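Mannosephosphate isomerase, putative (Archaeoglobus fulgidus, PDB 1ZX5) probably interconverts D-mannose 6-phosphate and D-fructose 6-phosphate as a zinc-dependent type 1 mannose-6-phosphate isomerase of the cupin clan. Local coordinates at residues Phe83-Arg88 and Leu184-Asn189; Gly116-Trp121 and Thr227-Leu232. All blocks are in the same frame, centred on the assembly; numbering follows the deposited sequence.

Contact 1 (Phe83-Arg88 and Leu184-Asn189)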
loop_
_atom_site.group_PDB
_atom_site.type_symbol
_atom_site.label_atom_id
_atom_site.label_comp_id
_atom_site.label_asym_id
_atom_site.label_seq_id
_atom_site.Cartn_x
_atom_site.Cartn_y
_atom_site.Cartn_z
ATOM N N PHE A 83 3.116 13.185 -6.670
ATOM C CA PHE A 83 2.116 12.409 -5.963
ATOM C C PHE A 83 2.827 11.465 -4.981
ATOM O O PHE A 83 3.686 10.691 -5.385
ATOM C CB PHE A 83 1.194 11.661 -6.926
ATOM C CG PHE A 83 -0.049 11.135 -6.271
ATOM C CD1 PHE A 83 -1.176 11.944 -6.142
ATOM C CD2 PHE A 83 -0.090 9.833 -5.770
ATOM C CE1 PHE A 83 -2.327 11.469 -5.527
ATOM C CE2 PHE A 83 -1.236 9.343 -5.153
ATOM C CZ PHE A 83 -2.364 10.163 -5.031
ATOM N N PRO A 84 2.500 11.583 -3.682
ATOM C CA PRO A 84 3.311 11.028 -2.598
ATOM C C PRO A 84 3.232 9.519 -2.317
ATOM O O PRO A 84 4.157 8.972 -1.711
ATOM C CB PRO A 84 2.839 11.826 -1.382
ATOM C CG PRO A 84 1.431 12.204 -1.700
ATOM C CD PRO A 84 1.338 12.346 -3.180
ATOM N N ILE A 85 2.166 8.851 -2.749
ATOM C CA ILE A 85 1.928 7.467 -2.344
ATOM C C ILE A 85 1.387 6.576 -3.459
ATOM O O ILE A 85 0.855 7.055 -4.472
ATOM C CB ILE A 85 0.955 7.355 -1.091
ATOM C CG1 ILE A 85 -0.419 7.984 -1.384
ATOM C CG2 ILE A 85 1.589 7.965 0.182
ATOM C CD1 ILE A 85 -1.492 7.739 -0.267
ATOM N N LEU A 86 1.504 5.268 -3.240
ATOM C CA LEU A 86 0.837 4.279 -4.063
ATOM C C LEU A 86 0.113 3.311 -3.129
ATOM O O LEU A 86 0.709 2.779 -2.183
ATOM C CB LEU A 86 1.848 3.532 -4.958
ATOM C CG LEU A 86 1.347 2.322 -5.771
ATOM C CD1 LEU A 86 0.192 2.676 -6.717
ATOM C CD2 LEU A 86 2.484 1.718 -6.566
ATOM N N VAL A 87 -1.173 3.093 -3.394
ATOM C CA VAL A 87 -1.993 2.228 -2.567
ATOM C C VAL A 87 -2.364 1.004 -3.380
ATOM O O VAL A 87 -2.901 1.128 -4.481
ATOM C CB VAL A 87 -3.284 2.956 -2.056
ATOM C CG1 VAL A 87 -4.106 2.036 -1.190
ATOM C CG2 VAL A 87 -2.922 4.224 -1.281
ATOM N N ARG A 88 -2.075 -0.175 -2.830
ATOM C CA ARG A 88 -2.330 -1.426 -3.511
ATOM C C ARG A 88 -2.940 -2.470 -2.594
ATOM O O ARG A 88 -2.448 -2.673 -1.485
ATOM C CB ARG A 88 -1.026 -1.995 -4.046
ATOM C CG ARG A 88 -0.380 -1.142 -5.098
ATOM C CD ARG A 88 0.788 -1.865 -5.690
ATOM N NE ARG A 88 1.979 -1.781 -4.861
ATOM C CZ ARG A 88 3.111 -2.419 -5.138
ATOM N NH1 ARG A 88 3.199 -3.209 -6.211
ATOM N NH2 ARG A 88 4.161 -2.273 -4.342
ATOM N N LEU A 184 -3.272 -4.795 2.388
ATOM C CA LEU A 184 -3.285 -3.456 1.841
ATOM C C LEU A 184 -1.891 -2.880 2.061
ATOM O O LEU A 184 -1.428 -2.802 3.205
ATOM C CB LEU A 184 -4.334 -2.624 2.582
ATOM C CG LEU A 184 -4.456 -1.123 2.271
ATOM C CD1 LEU A 184 -4.865 -0.906 0.816
ATOM C CD2 LEU A 184 -5.460 -0.470 3.190
ATOM N N GLU A 185 -1.223 -2.466 0.983
ATOM C CA GLU A 185 0.137 -1.911 1.079
ATOM C C GLU A 185 0.187 -0.449 0.629
ATOM O O GLU A 185 0.004 -0.144 -0.555
ATOM C CB GLU A 185 1.159 -2.778 0.292
ATOM C CG GLU A 185 1.245 -4.222 0.798
ATOM C CD GLU A 185 2.339 -5.084 0.161
ATOM O OE1 GLU A 185 3.268 -4.551 -0.493
ATOM O OE2 GLU A 185 2.262 -6.322 0.342
ATOM N N VAL A 186 0.428 0.452 1.580
ATOM C CA VAL A 186 0.565 1.864 1.276
ATOM C C VAL A 186 2.061 2.144 1.231
ATOM O O VAL A 186 2.763 1.942 2.229
ATOM C CB VAL A 186 -0.129 2.769 2.335
ATOM C CG1 VAL A 186 -0.032 4.246 1.918
ATOM C CG2 VAL A 186 -1.577 2.351 2.526
ATOM N N SER A 187 2.560 2.589 0.076
ATOM C CA SER A 187 3.980 2.878 -0.053
ATOM C C SER A 187 4.229 4.239 -0.682
ATOM O O SER A 187 3.293 4.916 -1.098
ATOM C CB SER A 187 4.670 1.799 -0.873
ATOM O OG SER A 187 4.215 1.818 -2.221
ATOM N N SER A 188 5.502 4.635 -0.726
ATOM C CA SER A 188 5.962 5.694 -1.625
ATOM C C SER A 188 5.428 5.418 -3.027
ATOM O O SER A 188 5.110 4.271 -3.374
ATOM C CB SER A 188 7.491 5.724 -1.689
ATOM O OG SER A 188 8.054 5.656 -0.387
ATOM N N ASN A 189 5.333 6.471 -3.827
ATOM C CA ASN A 189 4.915 6.325 -5.206
ATOM C C ASN A 189 6.076 5.792 -6.062
ATOM O O ASN A 189 6.641 6.505 -6.895
ATOM C CB ASN A 189 4.373 7.655 -5.755
ATOM C CG ASN A 189 3.749 7.493 -7.123
ATOM O OD1 ASN A 189 3.314 6.391 -7.489
ATOM N ND2 ASN A 189 3.705 8.580 -7.893
HETATM O O HOH W 1 6.992 8.959 -3.359
HETATM O O HOH W 2 0.472 6.460 -7.132
HETATM O O HOH W 3 1.957 0.159 -2.489
#

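Contact 2 (Gly116-Trp121 and Thr227-Leu232)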
loop_
_atom_site.group_PDB
_atom_site.type_symbol
_atom_site.label_atom_id
_atom_site.label_comp_id
_atom_site.label_asym_id
_atom_site.label_seq_id
_atom_site.Cartn_x
_atom_site.Cartn_y
_atom_site.Cartn_z
ATOM N N GLY A 116 13.046 6.018 -3.775
ATOM C CA GLY A 116 13.029 4.962 -2.772
ATOM C C GLY A 116 11.633 4.551 -2.332
ATOM O O GLY A 116 10.632 5.172 -2.709
ATOM N N VAL A 117 11.566 3.466 -1.565
ATOM C CA VAL A 117 10.290 2.907 -1.141
ATOM C C VAL A 117 10.305 2.611 0.351
ATOM O O VAL A 117 11.156 1.854 0.833
ATOM C CB VAL A 117 9.917 1.591 -1.890
ATOM C CG1 VAL A 117 8.433 1.240 -1.651
ATOM C CG2 VAL A 117 10.219 1.676 -3.392
ATOM N N GLU A 118 9.367 3.221 1.070
ATOM C CA GLU A 118 8.981 2.780 2.416
ATOM C C GLU A 118 7.513 2.380 2.329
ATOM O O GLU A 118 6.769 2.944 1.527
ATOM C CB GLU A 118 9.168 3.902 3.441
ATOM C CG GLU A 118 8.379 5.191 3.094
ATOM C CD GLU A 118 8.500 6.315 4.148
ATOM O OE1 GLU A 118 9.295 6.168 5.117
ATOM O OE2 GLU A 118 7.794 7.350 3.990
ATOM N N SER A 119 7.088 1.411 3.131
ATOM C CA SER A 119 5.695 0.988 3.090
ATOM C C SER A 119 5.105 0.547 4.422
ATOM O O SER A 119 5.811 0.094 5.334
ATOM C CB SER A 119 5.495 -0.104 2.040
ATOM O OG SER A 119 6.231 -1.239 2.399
ATOM N N ALA A 120 3.792 0.722 4.518
ATOM C CA ALA A 120 3.008 0.276 5.638
ATOM C C ALA A 120 2.014 -0.774 5.118
ATOM O O ALA A 120 1.358 -0.582 4.094
ATOM C CB ALA A 120 2.297 1.462 6.286
ATOM N N TRP A 121 1.927 -1.891 5.829
ATOM C CA TRP A 121 1.104 -3.032 5.437
ATOM C C TRP A 121 -0.016 -3.183 6.439
ATOM O O TRP A 121 0.210 -3.062 7.636
ATOM C CB TRP A 121 1.937 -4.314 5.495
ATOM C CG TRP A 121 2.925 -4.523 4.386
ATOM C CD1 TRP A 121 3.387 -3.598 3.490
ATOM C CD2 TRP A 121 3.595 -5.752 4.078
ATOM N NE1 TRP A 121 4.283 -4.180 2.626
ATOM C CE2 TRP A 121 4.428 -5.505 2.964
ATOM C CE3 TRP A 121 3.573 -7.044 4.641
ATOM C CZ2 TRP A 121 5.243 -6.506 2.397
ATOM C CZ3 TRP A 121 4.382 -8.045 4.073
ATOM C CH2 TRP A 121 5.202 -7.768 2.966
ATOM N N THR A 227 4.640 5.751 8.567
ATOM C CA THR A 227 6.021 6.103 8.278
ATOM C C THR A 227 6.123 7.590 8.614
ATOM O O THR A 227 5.227 8.124 9.280
ATOM C CB THR A 227 6.381 5.816 6.806
ATOM O OG1 THR A 227 5.718 6.757 5.954
ATOM C CG2 THR A 227 5.968 4.400 6.409
ATOM N N GLU A 228 7.180 8.281 8.182
ATOM C CA GLU A 228 7.245 9.717 8.474
ATOM C C GLU A 228 6.425 10.523 7.473
ATOM O O GLU A 228 6.187 11.707 7.679
ATOM C CB GLU A 228 8.693 10.238 8.553
ATOM C CG GLU A 228 9.443 9.928 9.888
ATOM C CD GLU A 228 8.921 10.733 11.098
ATOM O OE1 GLU A 228 9.660 11.624 11.584
ATOM O OE2 GLU A 228 7.780 10.482 11.576
ATOM N N ASN A 229 5.979 9.874 6.402
ATOM C CA ASN A 229 5.315 10.575 5.306
ATOM C C ASN A 229 3.819 10.300 5.166
ATOM O O ASN A 229 3.099 11.075 4.542
ATOM C CB ASN A 229 6.022 10.265 3.990
ATOM C CG ASN A 229 7.419 10.867 3.925
ATOM O OD1 ASN A 229 8.394 10.168 3.653
ATOM N ND2 ASN A 229 7.519 12.154 4.182
ATOM N N PHE A 230 3.373 9.186 5.734
ATOM C CA PHE A 230 1.990 8.758 5.607
ATOM C C PHE A 230 1.639 7.713 6.670
ATOM O O PHE A 230 2.518 7.122 7.297
ATOM C CB PHE A 230 1.708 8.218 4.189
ATOM C CG PHE A 230 2.602 7.082 3.774
ATOM C CD1 PHE A 230 2.328 5.767 4.176
ATOM C CD2 PHE A 230 3.724 7.316 2.970
ATOM C CE1 PHE A 230 3.157 4.718 3.783
ATOM C CE2 PHE A 230 4.557 6.269 2.577
ATOM C CZ PHE A 230 4.265 4.974 2.981
ATOM N N GLY A 231 0.348 7.482 6.860
ATOM C CA GLY A 231 -0.087 6.444 7.777
ATOM C C GLY A 231 -1.437 5.903 7.372
ATOM O O GLY A 231 -2.050 6.369 6.410
ATOM N N LEU A 232 -1.899 4.923 8.135
ATOM C CA LEU A 232 -3.192 4.297 7.931
ATOM C C LEU A 232 -3.735 3.915 9.308
ATOM O O LEU A 232 -2.962 3.598 10.217
ATOM C CB LEU A 232 -3.059 3.061 7.024
ATOM C CG LEU A 232 -2.264 1.848 7.537
ATOM C CD1 LEU A 232 -3.142 0.918 8.386
ATOM C CD2 LEU A 232 -1.669 1.069 6.357
#

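Contact 1 (Phe83-Arg88 and Leu184-Asn189)
Val87 and Val186 face each other as a non-hydrogen-bonded pair where two central strands of the antiparallel catalytic cupin sheet run side by side. The two branches of Val87 straddle the side chains of the neighbouring strand: CG1, anti to its backbone N (chi1 -179°), comes within 3.6 Å of Leu184 CD1, while CG2 lies 4.3 Å from Val186 CG1. These three side chains form one surface, against which Ile296 and Val294 of strand 291-298 pack. On the other face, Leu86, Arg88, Glu185 and Ser187 stand together. Two hydrogen-bonded pairs, Leu86 with Ser187 and Arg88 with Glu185, join the backbones; the bond from Glu185 N to Arg88 O is nearly straight at 2.8 Å. A water on this side accepts from Arg88 NE and donates to the Glu185 carbonyl O and to Ser187 OG. Arg88 bends at chi3, and its NH1 forms a salt bridge with Glu38.

Beyond the strand pairing, Asn189 lies against the Phe83-Ile85 backbone. Its CB presses on Phe83 O at 3.1 Å. A chi1 of -172° puts CG anti to the backbone N, 3.6 Å from Phe83 O, and ND2 gives that same oxygen a weak hydrogen bond. An alanine here would probably leave Phe83 O without this amide donor and break the water link to Ile85, opening a gap beside Leu86 CB. That link is a single water, which donates to Asn189 OD1 at 2.9 Å and to Ile85 O at 2.8 Å.

Contact 2 (Gly116-Trp121 and Thr227-Leu232)
Glu118 reaches across to Thr227 and Phe230 with an extended side chain, just before strand 119-123 begins. CG lies between the backbone N and the carbonyl carbon (chi1 57°), and from there the chain runs out to meet Thr227 tip to tip. OE2 lies 2.9 Å from Thr227 OG1, a weak hydrogen bond whose proton is not settled, while OE1 rests 3.4 Å from Thr227 CB. The side chains of Glu118 and Asn229 cross at about a right angle. Thr227 OG1 is already engaged in its own turn, accepting from Asn229 N at 3.2 Å and, weakly, from Phe230 N, and it sits 3.5 Å above the centre of the Phe230 ring.

That ring is approached from its rim by the other segment. Glu118 O lies in the ring plane, 3.5 Å from CZ, and the carboxylate plane stands 88° from that of the ring. Next along the chain, Ser119 brings its CA to the same edge near CZ; its CB points away from the 227-232 segment, and the side chain touches Ser187 and Ile170. Ala120 then adds its backbone N and CB beside CE1, and the methyl also meets Leu232 CD2 at 4.0 Å. Phe230 thus inserts its edge between the Glu118 carboxylate and the Ala120 methyl.

Strands 119-121 and 230-232 run nearly parallel but 8.0 Å apart, packing through side chains as layers of two separate sheets. The turn formed by Thr227 is an ST turn, placed at the interface between the catalytic and C-terminal cupin domains of a type 1 mannose-6-phosphate isomerase.

From the N terminus, the chain first lays down residues 83-88, then 116-121, before reaching 184-189, where contact 1 closes a loop of 95 intervening residues. Contact 2 closes later, when 227-232 meets 116-121 across 105 intervening residues, so the two closures cross. The first joins strands 85-92 and 181-188 within one sheet; the second ties that sheet to the one containing strand 230-237. Strand 181-188, a partner in contact 1, also pairs on its other edge with strand 119-123 of contact 2, with probable hydrogen bonds from Ala120 N to Val186 O and from Ser188 N to Glu118 O. Phe230 CE1 packs against Val186 O at the sheet interface.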